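Side-chain contacts in glycosyl hyrolase, family 3 (Deinococcus radiodurans, PDB 3TEV), which probably hydrolyses O-glycosidic bonds in carbohydrates as a family 3 glycoside hydrolase: residues R12-R17 with T319-L324; P132-N137 with A155-H160; A214-T219 with E251-D256; A231-H236 with S241-T246; E277-A282 with D288-L293. All blocks are in the same frame, centred on the assembly; numbering follows the deposited sequence. Where two conformers were deposited one is given.

Contact 1. Residues R12-R17 with T319-L324; sequences RLDPVR and TKRERL
At the seam where the chain closes its barrel, R321 of the last helix, 314-330, reaches the loop that leads into strand 22-24 and binds the backbone of D14. Both terminal nitrogens of the guanidinium converge on one acceptor. R321 NH2 lies 2.8 Å from D14 O, almost in line with the C=O bond (165°), while R321 NH1 comes to D14 O at 3.0 Å from above the carbonyl plane. D14 O stays close to the guanidinium plane in both bonds, and a weak third bond joins R321 NH1 to P15 O at 3.2 Å. V16 CG2 sits over the centre of one guanidinium face, 3.8 Å from R321 CZ. The arginine gets there by leaving its helix extended (chi1 -172°) and bending at chi3, 66°. The D14 carboxylate meets R321 only through a long charge pairing; its OD2 forms a salt bridge with R325, one helical turn on, and Q20 also accepts from R321 NH1. An alanine in place of R321 is likely to cost D14 O both these donors and leave V16 CG2 without the flat group it packs on. Such pinning of an N-terminal lead-in to the final helix fits the closure of a TIM barrel.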
# COMPACT_ATOMS: atom_id res chain seq x y z
N ARG A 12 12.53 -3.13 25.50
CA ARG A 12 12.04 -2.59 26.76
C ARG A 12 11.66 -1.10 26.75
O ARG A 12 10.64 -0.71 27.32
CB ARG A 12 13.15 -2.79 27.78
CG ARG A 12 12.72 -2.95 29.20
CD ARG A 12 13.94 -3.32 30.06
NE ARG A 12 14.37 -2.14 30.79
CZ ARG A 12 15.47 -1.43 30.56
NH1 ARG A 12 16.35 -1.79 29.64
NH2 ARG A 12 15.69 -0.36 31.30
N LEU A 13 12.50 -0.29 26.14
CA LEU A 13 12.36 1.16 26.19
C LEU A 13 11.40 1.71 25.16
O LEU A 13 11.04 2.87 25.22
CB LEU A 13 13.72 1.83 26.00
CG LEU A 13 14.71 1.42 27.08
CD1 LEU A 13 16.05 2.09 26.84
CD2 LEU A 13 14.16 1.76 28.44
N ASP A 14 10.97 0.88 24.22
CA ASP A 14 10.27 1.40 23.06
C ASP A 14 9.21 0.39 22.60
O ASP A 14 9.25 -0.09 21.47
CB ASP A 14 11.30 1.71 21.96
CG ASP A 14 10.75 2.58 20.85
OD1 ASP A 14 9.69 3.22 21.04
OD2 ASP A 14 11.40 2.62 19.78
N PRO A 15 8.27 0.02 23.50
CA PRO A 15 7.28 -0.98 23.11
C PRO A 15 6.43 -0.50 21.94
O PRO A 15 6.27 0.71 21.74
CB PRO A 15 6.43 -1.18 24.38
CG PRO A 15 6.82 -0.10 25.32
CD PRO A 15 8.13 0.48 24.90
N VAL A 16 5.94 -1.43 21.13
CA VAL A 16 5.16 -1.08 19.95
C VAL A 16 3.82 -0.51 20.39
O VAL A 16 3.17 -1.06 21.25
CB VAL A 16 4.92 -2.30 19.05
CG1 VAL A 16 4.06 -1.92 17.83
CG2 VAL A 16 6.26 -2.89 18.60
N ARG A 17 3.42 0.61 19.80
CA ARG A 17 2.11 1.16 20.06
C ARG A 17 1.16 0.86 18.90
O ARG A 17 1.60 0.74 17.77
CB ARG A 17 2.21 2.65 20.27
CG ARG A 17 3.15 3.01 21.40
CD ARG A 17 3.29 4.50 21.51
NE ARG A 17 2.03 5.07 21.96
CZ ARG A 17 1.76 6.37 21.98
NH1 ARG A 17 2.69 7.25 21.56
NH2 ARG A 17 0.57 6.78 22.43
N THR A 319 8.53 -6.91 14.84
CA THR A 319 9.01 -7.25 13.51
C THR A 319 8.30 -6.37 12.44
O THR A 319 8.94 -5.83 11.55
CB THR A 319 8.77 -8.76 13.21
OG1 THR A 319 9.45 -9.55 14.19
CG2 THR A 319 9.27 -9.15 11.81
N LYS A 320 6.99 -6.23 12.56
CA LYS A 320 6.24 -5.39 11.62
C LYS A 320 6.73 -3.94 11.69
O LYS A 320 6.99 -3.33 10.66
CB LYS A 320 4.73 -5.46 11.85
CG LYS A 320 4.12 -6.87 11.77
CD LYS A 320 2.65 -6.82 12.31
CE LYS A 320 2.03 -8.20 12.42
NZ LYS A 320 2.03 -8.88 11.09
N ARG A 321 6.89 -3.41 12.90
CA ARG A 321 7.33 -2.02 13.04
C ARG A 321 8.74 -1.78 12.47
O ARG A 321 8.99 -0.74 11.85
CB ARG A 321 7.25 -1.54 14.50
CG ARG A 321 7.53 -0.04 14.64
CD ARG A 321 7.45 0.47 16.09
NE ARG A 321 8.52 -0.13 16.89
CZ ARG A 321 8.70 0.02 18.19
NH1 ARG A 321 7.88 0.78 18.93
NH2 ARG A 321 9.74 -0.58 18.77
N GLU A 322 9.65 -2.73 12.70
CA GLU A 322 10.99 -2.66 12.15
C GLU A 322 11.03 -2.64 10.61
O GLU A 322 11.86 -1.96 10.04
CB GLU A 322 11.86 -3.79 12.72
CG GLU A 322 13.30 -3.91 12.09
CD GLU A 322 14.14 -2.59 12.11
OE1 GLU A 322 13.93 -1.73 13.02
OE2 GLU A 322 15.03 -2.43 11.22
N ARG A 323 10.14 -3.37 9.95
CA ARG A 323 10.02 -3.27 8.49
C ARG A 323 9.65 -1.85 8.06
O ARG A 323 10.19 -1.32 7.07
CB ARG A 323 8.99 -4.25 7.95
CG ARG A 323 9.47 -5.68 7.98
CD ARG A 323 8.60 -6.56 7.11
NE ARG A 323 8.97 -7.97 7.24
CZ ARG A 323 8.34 -8.85 8.02
NH1 ARG A 323 7.28 -8.48 8.75
NH2 ARG A 323 8.79 -10.09 8.06
N LEU A 324 8.75 -1.23 8.83
CA LEU A 324 8.30 0.12 8.54
C LEU A 324 9.42 1.11 8.80
O LEU A 324 9.60 2.06 8.07
CB LEU A 324 7.09 0.46 9.42
CG LEU A 324 5.83 -0.38 9.17
CD1 LEU A 324 4.67 0.00 10.13
CD2 LEU A 324 5.39 -0.27 7.72

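Contact 2. Residues P132-N137 with A155-H160; sequences PVLDIN and ARVTRH
V157 meets the flat peptide groups of L134 and D135, and no aromatic ring or guanidinium takes part across the contact. One methyl, V157 CG1, lies 3.5 Å from L134 O and 3.6 Å from L134 CA. The other, V157 CG2, approaches the next carbonyl, with 3.9 Å to D135 O. V157 thus straddles two successive peptides of the loop that follows strand 128-129. A chi1 of 167° turns the fork, with CG1 anti to the backbone N and CG2 beside that N. Side chains close in around this wedge: L134 CB lies 4.1 Å from V157 CG1, the two side chains crossing at a slant, and I136 CG1 lies 4.2 Å from V157 CG2. No hydrogen bond joins the segments, and all the residues that touch are buried. Helix 210-215 carries the packing on, with F212 and L215 against L134 and P211 against V157. The D135 side chain turns away from the helix, its carboxylate hydrogen-bonded to H179 ND1 and to the backbone N of H183. The contact ties helix 154-169 to the loop after the fourth barrel strand; loops of this kind, at the C-terminal ends of the strands, line the active-site mouth in TIM-barrel hydrolases, and this one probably does so too.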
# COMPACT_ATOMS: atom_id res chain seq x y z
N PRO A 132 4.18 1.06 -8.75
CA PRO A 132 3.33 0.88 -9.93
C PRO A 132 2.15 -0.06 -9.71
O PRO A 132 2.18 -0.94 -8.85
CB PRO A 132 4.29 0.25 -10.95
CG PRO A 132 5.20 -0.62 -10.07
CD PRO A 132 5.33 0.13 -8.75
N VAL A 133 1.11 0.14 -10.51
CA VAL A 133 0.08 -0.85 -10.70
C VAL A 133 0.76 -2.00 -11.46
O VAL A 133 1.36 -1.77 -12.51
CB VAL A 133 -1.06 -0.23 -11.55
CG1 VAL A 133 -1.99 -1.32 -12.13
CG2 VAL A 133 -1.84 0.79 -10.71
N LEU A 134 0.70 -3.21 -10.92
CA LEU A 134 1.19 -4.40 -11.61
C LEU A 134 0.03 -5.30 -11.98
O LEU A 134 0.22 -6.45 -12.37
CB LEU A 134 2.20 -5.18 -10.77
CG LEU A 134 3.48 -4.49 -10.28
CD1 LEU A 134 4.36 -5.42 -9.41
CD2 LEU A 134 4.26 -3.94 -11.45
N ASP A 135 -1.19 -4.79 -11.82
CA ASP A 135 -2.39 -5.47 -12.31
C ASP A 135 -2.27 -5.60 -13.83
O ASP A 135 -1.70 -4.74 -14.49
CB ASP A 135 -3.66 -4.69 -11.93
CG ASP A 135 -3.75 -4.37 -10.44
OD1 ASP A 135 -3.39 -5.22 -9.59
OD2 ASP A 135 -4.20 -3.25 -10.10
N ILE A 136 -2.80 -6.70 -14.36
CA ILE A 136 -2.79 -6.96 -15.79
C ILE A 136 -4.19 -6.82 -16.36
O ILE A 136 -5.11 -7.54 -15.96
CB ILE A 136 -2.29 -8.40 -16.09
CG1 ILE A 136 -0.92 -8.63 -15.48
CG2 ILE A 136 -2.27 -8.66 -17.62
CD1 ILE A 136 -0.51 -10.07 -15.46
N ASN A 137 -4.34 -5.91 -17.31
CA ASN A 137 -5.59 -5.74 -18.06
C ASN A 137 -5.76 -6.87 -19.11
O ASN A 137 -5.72 -6.62 -20.32
CB ASN A 137 -5.60 -4.35 -18.72
CG ASN A 137 -6.91 -4.02 -19.43
OD1 ASN A 137 -6.92 -3.67 -20.62
ND2 ASN A 137 -8.03 -4.14 -18.70
N ALA A 155 4.49 -10.05 -19.21
CA ALA A 155 5.78 -9.61 -19.75
C ALA A 155 5.87 -8.09 -19.89
O ALA A 155 6.88 -7.50 -19.49
CB ALA A 155 6.08 -10.31 -21.13
N ARG A 156 4.83 -7.48 -20.45
CA ARG A 156 4.78 -6.02 -20.63
C ARG A 156 4.63 -5.28 -19.30
O ARG A 156 5.24 -4.23 -19.08
CB ARG A 156 3.63 -5.62 -21.56
CG ARG A 156 3.65 -4.16 -22.04
CD ARG A 156 4.71 -3.95 -23.11
NE ARG A 156 4.47 -4.83 -24.25
CZ ARG A 156 4.05 -4.41 -25.44
NH1 ARG A 156 3.85 -3.12 -25.69
NH2 ARG A 156 3.85 -5.31 -26.40
N VAL A 157 3.83 -5.83 -18.41
CA VAL A 157 3.64 -5.22 -17.09
C VAL A 157 4.93 -5.32 -16.28
O VAL A 157 5.35 -4.34 -15.66
CB VAL A 157 2.41 -5.81 -16.38
CG1 VAL A 157 2.38 -5.43 -14.86
CG2 VAL A 157 1.13 -5.35 -17.12
N THR A 158 5.57 -6.49 -16.32
CA THR A 158 6.86 -6.70 -15.64
C THR A 158 7.92 -5.69 -16.09
O THR A 158 8.60 -5.09 -15.26
CB THR A 158 7.37 -8.14 -15.88
OG1 THR A 158 6.46 -9.06 -15.28
CG2 THR A 158 8.77 -8.33 -15.28
N ARG A 159 8.06 -5.49 -17.40
CA ARG A 159 9.10 -4.60 -17.92
C ARG A 159 8.88 -3.13 -17.53
O ARG A 159 9.84 -2.44 -17.15
CB ARG A 159 9.28 -4.77 -19.45
CG ARG A 159 10.33 -5.83 -19.83
CD ARG A 159 10.51 -6.03 -21.34
NE ARG A 159 11.07 -4.85 -22.01
CZ ARG A 159 10.30 -3.87 -22.57
NH1 ARG A 159 8.94 -3.93 -22.53
NH2 ARG A 159 10.90 -2.84 -23.16
N HIS A 160 7.65 -2.64 -17.63
CA HIS A 160 7.39 -1.26 -17.24
C HIS A 160 7.26 -1.08 -15.73
O HIS A 160 7.62 -0.02 -15.20
CB HIS A 160 6.22 -0.69 -18.03
CG HIS A 160 6.54 -0.51 -19.47
ND1 HIS A 160 7.28 0.56 -19.93
CD2 HIS A 160 6.31 -1.30 -20.54
CE1 HIS A 160 7.45 0.44 -21.24
NE2 HIS A 160 6.87 -0.68 -21.63

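Contact 3. Residues A214-T219 with E251-D256; sequences ALLPET and EEWGYD
L216 drives both its methyls into the turn that follows helix 242-252, and there the contact is tight. L216 CD2 presses on Y255 at 3.5 Å from Y255 CD1, slanting to the ring plane, while L216 CD1 rests 3.7 Å from W253 CB. The leucine and tryptophan side chains cross at about a right angle, so the indole is touched near its root and at CE3 rather than along its length. At the far end of the phenol, Y255 OH donates to T219 O at 3.0 Å. The acceptor lies in the plane of the phenol ring at its edge, whereas the hydroxyl stands above the carbonyl plane of T219. A chi1 of -174° swings the ring away from its own backbone N and across to that carbonyl. T219 is itself anchored, its OG1 donating to L215 O at 2.6 Å, on the face opposite the bond from E218 N. A phenylalanine instead of Y255 would probably leave T219 O without this donor and the ring held by apolar packing, from L216, L249 and I222. The outer side is looser: P217, E218, G254 and D256 are exposed, and G254 with its positive phi makes the turn out of the helix. The contact joins two helix ends just ahead of the adjacent parallel strands 221-224 and 258-261, as the alpha-to-beta turns at the base of a TIM barrel do.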
# COMPACT_ATOMS: atom_id res chain seq x y z
N ALA A 214 8.31 -11.67 -10.30
CA ALA A 214 9.52 -11.24 -11.03
C ALA A 214 10.17 -9.99 -10.41
O ALA A 214 11.38 -9.81 -10.51
CB ALA A 214 9.20 -11.01 -12.51
N LEU A 215 9.37 -9.16 -9.75
CA LEU A 215 9.86 -7.85 -9.30
C LEU A 215 10.14 -7.75 -7.79
O LEU A 215 10.46 -6.67 -7.30
CB LEU A 215 8.91 -6.73 -9.78
CG LEU A 215 8.73 -6.58 -11.31
CD1 LEU A 215 7.85 -5.38 -11.68
CD2 LEU A 215 10.06 -6.51 -12.09
N LEU A 216 10.01 -8.86 -7.07
CA LEU A 216 10.19 -8.86 -5.61
C LEU A 216 11.45 -8.20 -5.06
O LEU A 216 11.35 -7.37 -4.17
CB LEU A 216 10.14 -10.27 -5.05
CG LEU A 216 8.80 -10.91 -4.74
CD1 LEU A 216 9.11 -12.16 -3.94
CD2 LEU A 216 7.87 -9.95 -3.98
N PRO A 217 12.64 -8.58 -5.59
CA PRO A 217 13.85 -7.97 -5.01
C PRO A 217 13.94 -6.45 -5.22
O PRO A 217 14.75 -5.80 -4.55
CB PRO A 217 15.02 -8.69 -5.72
CG PRO A 217 14.41 -9.79 -6.56
CD PRO A 217 12.94 -9.46 -6.74
N GLU A 218 13.14 -5.89 -6.12
CA GLU A 218 13.12 -4.45 -6.39
C GLU A 218 11.92 -3.75 -5.75
O GLU A 218 11.75 -2.55 -5.90
CB GLU A 218 13.06 -4.18 -7.90
CG GLU A 218 14.40 -4.26 -8.63
CD GLU A 218 14.81 -5.68 -8.94
OE1 GLU A 218 13.90 -6.53 -9.12
OE2 GLU A 218 16.04 -5.95 -8.98
N THR A 219 11.07 -4.52 -5.06
CA THR A 219 9.82 -3.99 -4.50
C THR A 219 9.90 -3.84 -2.97
O THR A 219 9.77 -4.82 -2.25
CB THR A 219 8.62 -4.89 -4.91
OG1 THR A 219 8.63 -5.09 -6.32
CG2 THR A 219 7.30 -4.26 -4.51
N GLU A 251 6.66 -16.95 3.07
CA GLU A 251 7.30 -18.26 3.18
C GLU A 251 7.71 -18.85 1.83
O GLU A 251 8.86 -19.20 1.66
CB GLU A 251 6.42 -19.24 3.99
CG GLU A 251 6.17 -18.74 5.41
CD GLU A 251 5.33 -19.68 6.29
OE1 GLU A 251 4.54 -20.50 5.76
OE2 GLU A 251 5.46 -19.57 7.52
N GLU A 252 6.78 -18.96 0.89
CA GLU A 252 7.12 -19.46 -0.44
C GLU A 252 8.08 -18.53 -1.17
O GLU A 252 9.06 -18.98 -1.75
CB GLU A 252 5.88 -19.61 -1.29
CG GLU A 252 5.22 -20.95 -1.27
CD GLU A 252 4.28 -21.11 -2.45
OE1 GLU A 252 4.77 -21.11 -3.62
OE2 GLU A 252 3.04 -21.21 -2.21
N TRP A 253 7.77 -17.23 -1.16
CA TRP A 253 8.54 -16.25 -1.93
C TRP A 253 9.69 -15.59 -1.17
O TRP A 253 10.52 -14.95 -1.79
CB TRP A 253 7.62 -15.18 -2.50
CG TRP A 253 6.72 -15.68 -3.58
CD1 TRP A 253 6.56 -16.98 -4.00
CD2 TRP A 253 5.83 -14.89 -4.37
NE1 TRP A 253 5.63 -17.04 -5.01
CE2 TRP A 253 5.17 -15.78 -5.26
CE3 TRP A 253 5.53 -13.52 -4.42
CZ2 TRP A 253 4.23 -15.34 -6.18
CZ3 TRP A 253 4.59 -13.08 -5.33
CH2 TRP A 253 3.95 -13.99 -6.21
N GLY A 254 9.72 -15.73 0.15
CA GLY A 254 10.79 -15.12 0.95
C GLY A 254 10.72 -13.60 1.04
O GLY A 254 11.70 -12.96 1.37
N TYR A 255 9.55 -13.01 0.75
CA TYR A 255 9.42 -11.54 0.77
C TYR A 255 9.63 -10.92 2.15
O TYR A 255 8.92 -11.28 3.10
CB TYR A 255 8.08 -11.09 0.20
CG TYR A 255 7.94 -9.58 0.06
CD1 TYR A 255 8.79 -8.84 -0.79
CD2 TYR A 255 6.95 -8.88 0.76
CE1 TYR A 255 8.67 -7.46 -0.94
CE2 TYR A 255 6.80 -7.48 0.61
CZ TYR A 255 7.67 -6.78 -0.24
OH TYR A 255 7.54 -5.40 -0.40
N ASP A 256 10.56 -9.98 2.26
CA ASP A 256 10.80 -9.32 3.55
C ASP A 256 10.49 -7.81 3.54
O ASP A 256 10.85 -7.10 4.48
CB ASP A 256 12.22 -9.59 4.09
CG ASP A 256 12.30 -9.56 5.64
OD1 ASP A 256 11.30 -9.86 6.37
OD2 ASP A 256 13.39 -9.23 6.16

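Contact 4. Residues A231-H236 with S241-T246; sequences ALDAEH and SPRILT
The loop 231-236 runs beside the start of helix 242-252, its backbone nearest where the CA atoms of H236 and S241 stand 5.4 Å apart. D233 and S241 make the polar link. S241 OG donates to D233 OD2 at 2.7 Å, using the anti lone pair of that oxygen, and in turn accepts from I244 N at 3.0 Å as the helix N-cap. The hydroxyl is therefore held by two bonds, which should restrain its rotation. D233 extends to the serine with CG opposite its backbone N (chi1 -176°), while D233 OD1 accepts from E235 N at 3.0 Å and closes an Asx turn. The negative charge of D233 near the helix start would probably interact favourably with the helix dipole. Alongside, L232 and I244 cross at nearly a right angle, L232 CB lying 3.8 Å from I244 CD1; helix 201-206 adds L204 to L232. R243 NE comes within 3.2 Å of L232 O, but the angle is too poor for a hydrogen bond. H236 CB packs on S241, 4.2 Å from S241 CB. S241 is a classical serine N-cap, and the Asx turn at D233 holds the preceding loop against it, here in the connection between barrel strands 221-224 and 258-261.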
# COMPACT_ATOMS: atom_id res chain seq x y z
N ALA A 231 -8.11 -20.31 -5.81
CA ALA A 231 -7.01 -21.25 -5.93
C ALA A 231 -6.00 -21.10 -4.79
O ALA A 231 -5.16 -21.96 -4.61
CB ALA A 231 -6.32 -21.12 -7.29
N LEU A 232 -6.12 -20.02 -4.01
CA LEU A 232 -5.17 -19.69 -2.93
C LEU A 232 -5.80 -19.81 -1.55
O LEU A 232 -5.20 -20.35 -0.62
CB LEU A 232 -4.64 -18.27 -3.11
CG LEU A 232 -3.91 -17.94 -4.41
CD1 LEU A 232 -3.39 -16.51 -4.40
CD2 LEU A 232 -2.76 -18.92 -4.65
N ASP A 233 -7.01 -19.26 -1.42
CA ASP A 233 -7.75 -19.23 -0.16
C ASP A 233 -9.18 -18.86 -0.52
O ASP A 233 -9.49 -17.69 -0.79
CB ASP A 233 -7.16 -18.19 0.80
CG ASP A 233 -7.85 -18.18 2.16
OD1 ASP A 233 -8.94 -18.78 2.34
OD2 ASP A 233 -7.28 -17.55 3.07
N ALA A 234 -10.05 -19.86 -0.53
CA ALA A 234 -11.42 -19.68 -0.98
C ALA A 234 -12.30 -18.99 0.08
O ALA A 234 -13.42 -18.61 -0.22
CB ALA A 234 -12.03 -21.03 -1.44
N GLU A 235 -11.75 -18.80 1.28
CA GLU A 235 -12.53 -18.30 2.41
C GLU A 235 -12.29 -16.84 2.79
O GLU A 235 -13.12 -16.24 3.48
CB GLU A 235 -12.31 -19.16 3.66
CG GLU A 235 -12.88 -20.58 3.56
CD GLU A 235 -12.91 -21.27 4.92
OE1 GLU A 235 -13.95 -21.89 5.27
OE2 GLU A 235 -11.88 -21.17 5.65
N HIS A 236 -11.16 -16.27 2.40
CA HIS A 236 -10.81 -14.93 2.88
C HIS A 236 -10.28 -14.07 1.74
O HIS A 236 -9.59 -14.58 0.86
CB HIS A 236 -9.76 -15.01 4.00
CG HIS A 236 -10.17 -15.84 5.17
ND1 HIS A 236 -11.16 -15.45 6.05
CD2 HIS A 236 -9.72 -17.05 5.60
CE1 HIS A 236 -11.31 -16.39 6.97
NE2 HIS A 236 -10.45 -17.36 6.72
N SER A 241 -5.95 -12.94 4.59
CA SER A 241 -5.61 -14.33 4.36
C SER A 241 -4.21 -14.69 4.86
O SER A 241 -3.23 -14.31 4.25
CB SER A 241 -5.70 -14.63 2.87
OG SER A 241 -5.17 -15.93 2.59
N PRO A 242 -4.11 -15.42 5.98
CA PRO A 242 -2.76 -15.89 6.33
C PRO A 242 -2.12 -16.77 5.25
O PRO A 242 -0.89 -16.72 5.08
CB PRO A 242 -2.97 -16.69 7.63
CG PRO A 242 -4.44 -16.99 7.66
CD PRO A 242 -5.14 -15.87 6.93
N ARG A 243 -2.91 -17.55 4.51
CA ARG A 243 -2.35 -18.41 3.46
C ARG A 243 -1.65 -17.56 2.38
O ARG A 243 -0.61 -17.96 1.85
CB ARG A 243 -3.42 -19.31 2.83
CG ARG A 243 -3.97 -20.38 3.79
CD ARG A 243 -5.00 -21.31 3.14
NE ARG A 243 -4.41 -22.01 1.99
CZ ARG A 243 -4.72 -23.24 1.59
NH1 ARG A 243 -5.64 -23.95 2.24
NH2 ARG A 243 -4.11 -23.75 0.53
N ILE A 244 -2.21 -16.39 2.08
CA ILE A 244 -1.68 -15.56 1.02
C ILE A 244 -0.55 -14.64 1.52
O ILE A 244 0.55 -14.65 0.96
CB ILE A 244 -2.78 -14.74 0.32
CG1 ILE A 244 -3.72 -15.70 -0.45
CG2 ILE A 244 -2.16 -13.65 -0.57
CD1 ILE A 244 -4.86 -15.05 -1.18
N LEU A 245 -0.82 -13.89 2.59
CA LEU A 245 0.18 -12.96 3.06
C LEU A 245 1.39 -13.65 3.69
O LEU A 245 2.52 -13.19 3.48
CB LEU A 245 -0.44 -11.95 4.02
CG LEU A 245 -1.64 -11.17 3.50
CD1 LEU A 245 -2.01 -10.14 4.52
CD2 LEU A 245 -1.41 -10.49 2.14
N THR A 246 1.17 -14.73 4.45
CA THR A 246 2.27 -15.42 5.13
C THR A 246 2.72 -16.65 4.33
O THR A 246 3.88 -16.76 3.97
CB THR A 246 1.93 -15.79 6.62
OG1 THR A 246 1.70 -14.60 7.37
CG2 THR A 246 3.08 -16.56 7.28

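Contact 5. Residues E277-A282 with D288-L293; sequences EAAVRA and DLVMAL
This is apolar helix-on-strand packing in the wall of the TIM barrel, V290 of strand 290-291 lodging against A279 and A282 of helix 275-285, the helix that precedes it in the chain. The valine splits its two methyls over the helix surface. V290 CG1 goes to A279 CB at 3.8 Å; V290 CG2 reaches A282 CB at 4.1 Å and also lies 3.7 Å from A279 O. Its chi1 of 171°, with CG1 opposite the backbone N, turns the fork so that CG1 meets A279 CB and CG2 meets A282. A279 and A282 are three residues apart and therefore lie on the same side of the helix, and with only a CB each they let the backbones come near: the CA atoms of A279 and V290 are 6.3 Å apart. All three residues are buried. The strand is fixed independently of the helix, since V290 exchanges backbone hydrogen bonds with L21 and M23 around strand 22-24, the pairing that joins the last strand to the first. T261 of the neighbouring strand 258-261 touches both V290 and A282, and T302 of helix 296-309 packs on A279. With no hydrogen bond or charge across it, the contact has to rest on close fit and the exclusion of water; the small alanines and the branched valine are consistent with the close approach of helix and strand here.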
# COMPACT_ATOMS: atom_id res chain seq x y z
N GLU A 277 -12.04 -5.44 13.93
CA GLU A 277 -11.86 -6.86 13.63
C GLU A 277 -11.03 -7.06 12.34
O GLU A 277 -10.08 -7.83 12.33
CB GLU A 277 -13.24 -7.56 13.55
CG GLU A 277 -13.37 -8.68 12.51
CD GLU A 277 -14.81 -9.17 12.30
OE1 GLU A 277 -15.61 -8.49 11.60
OE2 GLU A 277 -15.14 -10.25 12.83
N ALA A 278 -11.39 -6.37 11.26
CA ALA A 278 -10.69 -6.52 9.99
C ALA A 278 -9.21 -6.12 10.11
O ALA A 278 -8.33 -6.80 9.59
CB ALA A 278 -11.40 -5.74 8.88
N ALA A 279 -8.93 -5.04 10.82
CA ALA A 279 -7.58 -4.56 10.96
C ALA A 279 -6.71 -5.54 11.78
O ALA A 279 -5.57 -5.82 11.43
CB ALA A 279 -7.57 -3.19 11.57
N VAL A 280 -7.28 -6.10 12.85
CA VAL A 280 -6.55 -7.06 13.67
C VAL A 280 -6.28 -8.32 12.84
O VAL A 280 -5.16 -8.84 12.83
CB VAL A 280 -7.32 -7.35 15.00
CG1 VAL A 280 -6.81 -8.60 15.70
CG2 VAL A 280 -7.21 -6.12 15.92
N ARG A 281 -7.29 -8.77 12.10
CA ARG A 281 -7.14 -9.95 11.25
C ARG A 281 -6.07 -9.74 10.16
O ARG A 281 -5.27 -10.65 9.91
CB ARG A 281 -8.50 -10.35 10.66
CG ARG A 281 -8.47 -11.49 9.63
CD ARG A 281 -8.28 -12.93 10.21
NE ARG A 281 -8.19 -13.96 9.16
CZ ARG A 281 -8.22 -15.28 9.37
NH1 ARG A 281 -8.35 -15.78 10.59
NH2 ARG A 281 -8.13 -16.11 8.34
N ALA A 282 -6.02 -8.55 9.55
CA ALA A 282 -4.98 -8.24 8.56
C ALA A 282 -3.57 -8.34 9.17
O ALA A 282 -2.67 -8.91 8.55
CB ALA A 282 -5.18 -6.86 7.92
N ASP A 288 2.02 -5.67 7.69
CA ASP A 288 2.80 -4.84 8.63
C ASP A 288 2.07 -3.54 8.97
O ASP A 288 2.36 -2.91 9.99
CB ASP A 288 4.14 -4.46 8.02
CG ASP A 288 4.93 -5.67 7.60
OD1 ASP A 288 5.23 -6.52 8.47
OD2 ASP A 288 5.21 -5.81 6.39
N LEU A 289 1.15 -3.14 8.08
CA LEU A 289 0.58 -1.79 8.11
C LEU A 289 -0.87 -1.86 7.65
O LEU A 289 -1.17 -2.46 6.61
CB LEU A 289 1.36 -0.85 7.15
CG LEU A 289 1.02 0.66 7.21
CD1 LEU A 289 1.19 1.25 8.66
CD2 LEU A 289 1.87 1.46 6.23
N VAL A 290 -1.77 -1.25 8.42
CA VAL A 290 -3.18 -1.21 8.03
C VAL A 290 -3.56 0.22 7.65
O VAL A 290 -3.33 1.16 8.42
CB VAL A 290 -4.07 -1.75 9.19
CG1 VAL A 290 -5.56 -1.50 8.89
CG2 VAL A 290 -3.83 -3.24 9.41
N MSE A 291 -4.14 0.38 6.46
CA MSE A 291 -4.69 1.68 6.06
C MSE A 291 -6.02 1.88 6.75
O MSE A 291 -6.99 1.26 6.38
CB MSE A 291 -4.91 1.76 4.56
CG MSE A 291 -3.62 1.73 3.80
SE MSE A 291 -3.83 2.17 1.93
CE MSE A 291 -4.10 4.07 2.31
N ALA A 292 -6.07 2.77 7.73
CA ALA A 292 -7.28 2.98 8.49
C ALA A 292 -7.84 4.35 8.10
O ALA A 292 -7.67 5.35 8.81
CB ALA A 292 -6.95 2.91 9.99
N LEU A 293 -8.49 4.42 6.93
CA LEU A 293 -8.93 5.70 6.39
C LEU A 293 -10.34 6.01 6.84
O LEU A 293 -11.15 5.10 7.06
CB LEU A 293 -8.88 5.68 4.86
CG LEU A 293 -7.57 5.26 4.17
CD1 LEU A 293 -7.70 5.54 2.67
CD2 LEU A 293 -6.32 5.93 4.74

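The five contacts are spread round one TIM barrel. Contact 1 closes the chain ends, and the other four are nested inside that loop. It touches contact 5, where R323 NH1 meets D288 OD1 at 2.9 Å, and contact 3, where R323 NH2 meets D256 OD1 at 3.0 Å, so one arginine spans both. Contacts 3 and 4 use opposite ends of helix 242-252, their centres 17 Å apart. Contact 2 packs on contact 3 through L134 and L215, and stands across the barrel from contact 1, centres 33 Å apart. Of the five, contact 2 involves a loop directly after a barrel strand, probably near the mouth of the active site.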